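PDB 2WLR: thiosulfate sulfurtransferase YnjE from Escherichia coli, which catalyses the transfer of sulfur from thiosulfate to cyanide, giving thiocyanate and sulfite, through a cysteine persulfide intermediate. Local coordinates for residues Asp212-Leu224 and Thr367-Arg379. Numbering follows the deposited sequence.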
loop_
_atom_site.group_PDB
_atom_site.type_symbol
_atom_site.label_atom_id
_atom_site.label_comp_id
_atom_site.label_asym_id
_atom_site.label_seq_id
_atom_site.Cartn_x
_atom_site.Cartn_y
_atom_site.Cartn_z
ATOM N N ASP A 212 5.247 11.009 -1.553
ATOM C CA ASP A 212 4.987 9.800 -2.342
ATOM C C ASP A 212 5.113 8.615 -1.391
ATOM O O ASP A 212 6.082 8.507 -0.643
ATOM C CB ASP A 212 6.019 9.640 -3.457
ATOM C CG ASP A 212 6.046 10.827 -4.413
ATOM O OD1 ASP A 212 4.973 11.305 -4.861
ATOM O OD2 ASP A 212 7.175 11.262 -4.721
ATOM N N VAL A 213 4.148 7.700 -1.456
ATOM C CA VAL A 213 4.118 6.578 -0.538
ATOM C C VAL A 213 5.380 5.741 -0.679
ATOM O O VAL A 213 5.899 5.265 0.322
ATOM C CB VAL A 213 2.859 5.735 -0.768
ATOM C CG1 VAL A 213 2.926 4.435 0.009
ATOM C CG2 VAL A 213 1.599 6.533 -0.365
ATOM N N TYR A 214 5.867 5.541 -1.905
ATOM C CA TYR A 214 7.009 4.662 -2.102
ATOM C C TYR A 214 8.294 5.083 -1.432
ATOM O O TYR A 214 9.097 4.220 -1.113
ATOM C CB TYR A 214 7.177 4.226 -3.563
ATOM C CG TYR A 214 7.688 5.211 -4.595
ATOM C CD1 TYR A 214 7.647 6.600 -4.419
ATOM C CD2 TYR A 214 8.232 4.716 -5.787
ATOM C CE1 TYR A 214 8.131 7.454 -5.404
ATOM C CE2 TYR A 214 8.717 5.572 -6.761
ATOM C CZ TYR A 214 8.679 6.918 -6.558
ATOM O OH TYR A 214 9.172 7.745 -7.549
ATOM N N ALA A 215 8.464 6.377 -1.167
ATOM C CA ALA A 215 9.625 6.814 -0.400
ATOM C C ALA A 215 9.552 6.317 1.031
ATOM O O ALA A 215 10.553 5.816 1.582
ATOM C CB ALA A 215 9.772 8.343 -0.455
ATOM N N ALA A 216 8.385 6.491 1.650
ATOM C CA ALA A 216 8.146 6.001 2.992
ATOM C C ALA A 216 8.271 4.472 3.057
ATOM O O ALA A 216 8.833 3.919 4.009
ATOM C CB ALA A 216 6.786 6.447 3.477
ATOM N N ALA A 217 7.771 3.783 2.030
ATOM C CA ALA A 217 7.791 2.355 2.003
ATOM C C ALA A 217 9.199 1.796 1.926
ATOM O O ALA A 217 9.515 0.758 2.502
ATOM C CB ALA A 217 6.954 1.795 0.838
ATOM N N ARG A 218 10.045 2.479 1.169
ATOM C CA ARG A 218 11.433 2.059 1.043
ATOM C C ARG A 218 12.115 2.078 2.383
ATOM O O ARG A 218 12.779 1.106 2.767
ATOM C CB ARG A 218 12.132 2.960 0.020
ATOM C CG ARG A 218 13.645 2.734 -0.082
ATOM C CD ARG A 218 14.013 1.357 -0.554
ATOM N NE ARG A 218 15.394 1.341 -1.045
ATOM C CZ ARG A 218 16.078 0.259 -1.412
ATOM N NH1 ARG A 218 15.568 -0.952 -1.293
ATOM N NH2 ARG A 218 17.340 0.410 -1.861
ATOM N N VAL A 219 11.969 3.199 3.096
ATOM C CA VAL A 219 12.554 3.317 4.429
ATOM C C VAL A 219 11.929 2.266 5.339
ATOM O O VAL A 219 12.619 1.602 6.104
ATOM C CB VAL A 219 12.364 4.717 4.999
ATOM C CG1 VAL A 219 12.900 4.828 6.423
ATOM C CG2 VAL A 219 13.053 5.752 4.114
ATOM N N ALA A 220 10.615 2.088 5.258
ATOM C CA ALA A 220 9.946 1.145 6.116
ATOM C C ALA A 220 10.437 -0.262 5.950
ATOM O O ALA A 220 10.643 -0.967 6.945
ATOM C CB ALA A 220 8.412 1.198 5.869
ATOM N N GLN A 221 10.543 -0.742 4.716
ATOM C CA GLN A 221 10.925 -2.116 4.489
ATOM C C GLN A 221 12.348 -2.358 5.010
ATOM O O GLN A 221 12.646 -3.415 5.582
ATOM C CB GLN A 221 10.786 -2.477 3.008
ATOM C CG GLN A 221 11.076 -3.954 2.643
ATOM C CD GLN A 221 12.561 -4.261 2.436
ATOM O OE1 GLN A 221 13.359 -3.369 2.331
ATOM N NE2 GLN A 221 12.914 -5.550 2.422
ATOM N N ILE A 222 13.230 -1.365 4.828
ATOM C CA ILE A 222 14.608 -1.489 5.308
ATOM C C ILE A 222 14.639 -1.522 6.847
ATOM O O ILE A 222 15.362 -2.309 7.447
ATOM C CB ILE A 222 15.493 -0.382 4.720
ATOM C CG1 ILE A 222 15.768 -0.697 3.247
ATOM C CG2 ILE A 222 16.849 -0.301 5.465
ATOM C CD1 ILE A 222 16.268 0.475 2.440
HETATM N N MSE A 223 13.770 -0.746 7.482
HETATM C CA MSE A 223 13.654 -0.823 8.949
HETATM C C MSE A 223 13.159 -2.163 9.431
HETATM O O MSE A 223 13.628 -2.677 10.466
HETATM C CB MSE A 223 12.748 0.272 9.483
HETATM C CG MSE A 223 13.376 1.635 9.381
HETATM SE SE MSE A 223 12.284 2.960 10.281
HETATM C CE MSE A 223 13.534 4.484 9.986
ATOM N N LEU A 224 12.215 -2.775 8.702
ATOM C CA LEU A 224 11.696 -4.098 9.084
ATOM C C LEU A 224 12.823 -5.138 8.965
ATOM O O LEU A 224 13.002 -5.976 9.835
ATOM C CB LEU A 224 10.498 -4.503 8.230
ATOM C CG LEU A 224 9.212 -3.781 8.595
ATOM C CD1 LEU A 224 8.208 -3.981 7.453
ATOM C CD2 LEU A 224 8.599 -4.258 9.903
ATOM N N THR A 367 15.390 -0.037 -8.751
ATOM C CA THR A 367 16.307 0.010 -7.616
ATOM C C THR A 367 15.693 -0.309 -6.248
ATOM O O THR A 367 16.422 -0.399 -5.263
ATOM C CB THR A 367 17.049 1.368 -7.499
ATOM O OG1 THR A 367 16.142 2.394 -7.073
ATOM C CG2 THR A 367 17.758 1.775 -8.830
ATOM N N GLY A 368 14.367 -0.435 -6.153
ATOM C CA GLY A 368 13.747 -0.993 -4.923
ATOM C C GLY A 368 12.569 -0.202 -4.353
ATOM O O GLY A 368 11.855 -0.742 -3.503
ATOM N N TRP A 369 12.335 1.049 -4.776
ATOM C CA TRP A 369 11.284 1.881 -4.138
ATOM C C TRP A 369 9.853 1.364 -4.396
ATOM O O TRP A 369 9.081 1.165 -3.466
ATOM C CB TRP A 369 11.333 3.331 -4.588
ATOM C CG TRP A 369 12.418 4.173 -4.018
ATOM C CD1 TRP A 369 13.697 3.800 -3.682
ATOM C CD2 TRP A 369 12.313 5.564 -3.764
ATOM N NE1 TRP A 369 14.380 4.894 -3.237
ATOM C CE2 TRP A 369 13.556 5.988 -3.278
ATOM C CE3 TRP A 369 11.292 6.505 -3.921
ATOM C CZ2 TRP A 369 13.796 7.315 -2.926
ATOM C CZ3 TRP A 369 11.535 7.824 -3.560
ATOM C CH2 TRP A 369 12.769 8.210 -3.074
ATOM N N ARG A 370 9.491 1.139 -5.657
ATOM C CA ARG A 370 8.126 0.673 -5.956
ATOM C C ARG A 370 7.895 -0.727 -5.347
ATOM O O ARG A 370 6.823 -1.010 -4.825
ATOM C CB ARG A 370 7.892 0.657 -7.462
ATOM C CG ARG A 370 7.873 2.022 -8.097
ATOM C CD ARG A 370 7.807 1.928 -9.614
ATOM N NE ARG A 370 9.117 1.583 -10.152
ATOM C CZ ARG A 370 9.358 1.409 -11.447
ATOM N NH1 ARG A 370 8.363 1.476 -12.330
ATOM N NH2 ARG A 370 10.592 1.145 -11.858
ATOM N N ALA A 371 8.896 -1.594 -5.416
ATOM C CA ALA A 371 8.854 -2.911 -4.800
ATOM C C ALA A 371 8.602 -2.835 -3.306
ATOM O O ALA A 371 7.953 -3.722 -2.733
ATOM C CB ALA A 371 10.168 -3.653 -5.077
ATOM N N SER A 372 9.101 -1.778 -2.666
ATOM C CA SER A 372 8.876 -1.640 -1.239
ATOM C C SER A 372 7.449 -1.297 -0.914
ATOM O O SER A 372 6.921 -1.769 0.095
ATOM C CB SER A 372 9.794 -0.581 -0.669
ATOM O OG SER A 372 11.160 -0.919 -0.909
ATOM N N GLU A 373 6.845 -0.455 -1.722
ATOM C CA GLU A 373 5.426 -0.151 -1.548
ATOM C C GLU A 373 4.596 -1.425 -1.687
ATOM O O GLU A 373 3.698 -1.685 -0.840
ATOM C CB GLU A 373 4.997 0.938 -2.553
ATOM C CG GLU A 373 3.536 1.312 -2.427
ATOM C CD GLU A 373 3.146 2.544 -3.226
ATOM O OE1 GLU A 373 4.009 3.155 -3.910
ATOM O OE2 GLU A 373 1.952 2.899 -3.169
ATOM N N THR A 374 4.831 -2.236 -2.717
ATOM C CA THR A 374 4.078 -3.473 -2.864
ATOM C C THR A 374 4.371 -4.452 -1.746
ATOM O O THR A 374 3.459 -5.165 -1.312
ATOM C CB THR A 374 4.274 -4.179 -4.217
ATOM O OG1 THR A 374 5.654 -4.336 -4.513
ATOM C CG2 THR A 374 3.636 -3.332 -5.319
ATOM N N PHE A 375 5.629 -4.512 -1.296
ATOM C CA PHE A 375 5.951 -5.324 -0.126
ATOM C C PHE A 375 5.089 -4.921 1.064
ATOM O O PHE A 375 4.517 -5.777 1.763
ATOM C CB PHE A 375 7.408 -5.171 0.263
ATOM C CG PHE A 375 7.761 -5.806 1.568
ATOM C CD1 PHE A 375 7.644 -5.088 2.729
ATOM C CD2 PHE A 375 8.246 -7.096 1.629
ATOM C CE1 PHE A 375 7.980 -5.657 3.951
ATOM C CE2 PHE A 375 8.569 -7.658 2.861
ATOM C CZ PHE A 375 8.439 -6.911 4.014
HETATM N N MSE A 376 5.015 -3.621 1.350
HETATM C CA MSE A 376 4.205 -3.175 2.491
HETATM C C MSE A 376 2.736 -3.514 2.345
HETATM O O MSE A 376 2.103 -3.903 3.314
HETATM C CB MSE A 376 4.422 -1.691 2.789
HETATM C CG MSE A 376 5.833 -1.302 3.174
HETATM SE SE MSE A 376 6.429 -2.111 4.849
HETATM C CE MSE A 376 5.397 -0.963 6.079
ATOM N N TYR A 377 2.182 -3.360 1.150
ATOM C CA TYR A 377 0.795 -3.774 0.915
ATOM C C TYR A 377 0.608 -5.298 1.111
ATOM O O TYR A 377 -0.284 -5.717 1.816
ATOM C CB TYR A 377 0.328 -3.343 -0.461
ATOM C CG TYR A 377 0.287 -1.843 -0.696
ATOM C CD1 TYR A 377 0.228 -0.931 0.383
ATOM C CD2 TYR A 377 0.370 -1.329 -1.980
ATOM C CE1 TYR A 377 0.193 0.423 0.177
ATOM C CE2 TYR A 377 0.319 0.040 -2.180
ATOM C CZ TYR A 377 0.238 0.896 -1.093
ATOM O OH TYR A 377 0.205 2.259 -1.319
ATOM N N ALA A 378 1.481 -6.113 0.522
ATOM C CA ALA A 378 1.377 -7.567 0.682
ATOM C C ALA A 378 1.512 -7.992 2.136
ATOM O O ALA A 378 0.831 -8.871 2.585
ATOM C CB ALA A 378 2.468 -8.253 -0.162
ATOM N N ARG A 379 2.396 -7.325 2.883
ATOM C CA ARG A 379 2.537 -7.560 4.310
ATOM C C ARG A 379 1.216 -7.276 5.051
ATOM O O ARG A 379 0.738 -8.112 5.836
ATOM C CB ARG A 379 3.664 -6.687 4.847
ATOM C CG ARG A 379 3.876 -6.785 6.347
ATOM C CD ARG A 379 4.990 -5.856 6.786
ATOM N NE ARG A 379 5.139 -5.702 8.239
ATOM C CZ ARG A 379 4.882 -4.600 8.938
ATOM N NH1 ARG A 379 4.351 -3.516 8.390
ATOM N NH2 ARG A 379 5.105 -4.610 10.251
HETATM O O HOH W 1 4.065 5.774 -4.313
HETATM O O HOH W 2 13.393 -2.043 0.128
#
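Two rhodanese domains meet where helix segment 213-224 of one packs on segment 369-379 of the other, in the helix that follows the active-site cysteine. The axes of these segments cross at 72° and approach to 7.4 Å. At the crossing, Ala217 CB lies 3.4 Å from the backbone N of Glu373. Tyr214 and Trp369 form a T-shaped stack, with Trp369 CE3 over the centre of the Tyr214 ring. Tyr214 CG sits between its backbone N and carbonyl carbon (chi1 73°), which lays the ring under that edge. Arg370 CG meets the ring edge, 3.6 Å from Tyr214 CD2. A leucine here would probably leave the Trp369 edge without its aromatic face and open a gap beside Arg370. Arg370 NE hydrogen-bonds the oxidised active-site cysteine, NH2 hydrogen-bonds Tyr306 OH, and Arg370 probably binds substrate. At this inter-domain interface, water replaces direct hydrogen bonds. One water links Tyr214 N to Glu373 OE1, while His334 hydrogen-bonds OE2; another is shared by Arg218 NH1, Gln221 OE1 and Ser372 OG. Glu178 makes a salt bridge to Arg218 NE and a hydrogen bond to Trp369 NE1. Gln221 CG covers a face of the Phe375 ring. Met376 is a knob among Ala217, Ala220, Gln221 and Leu224.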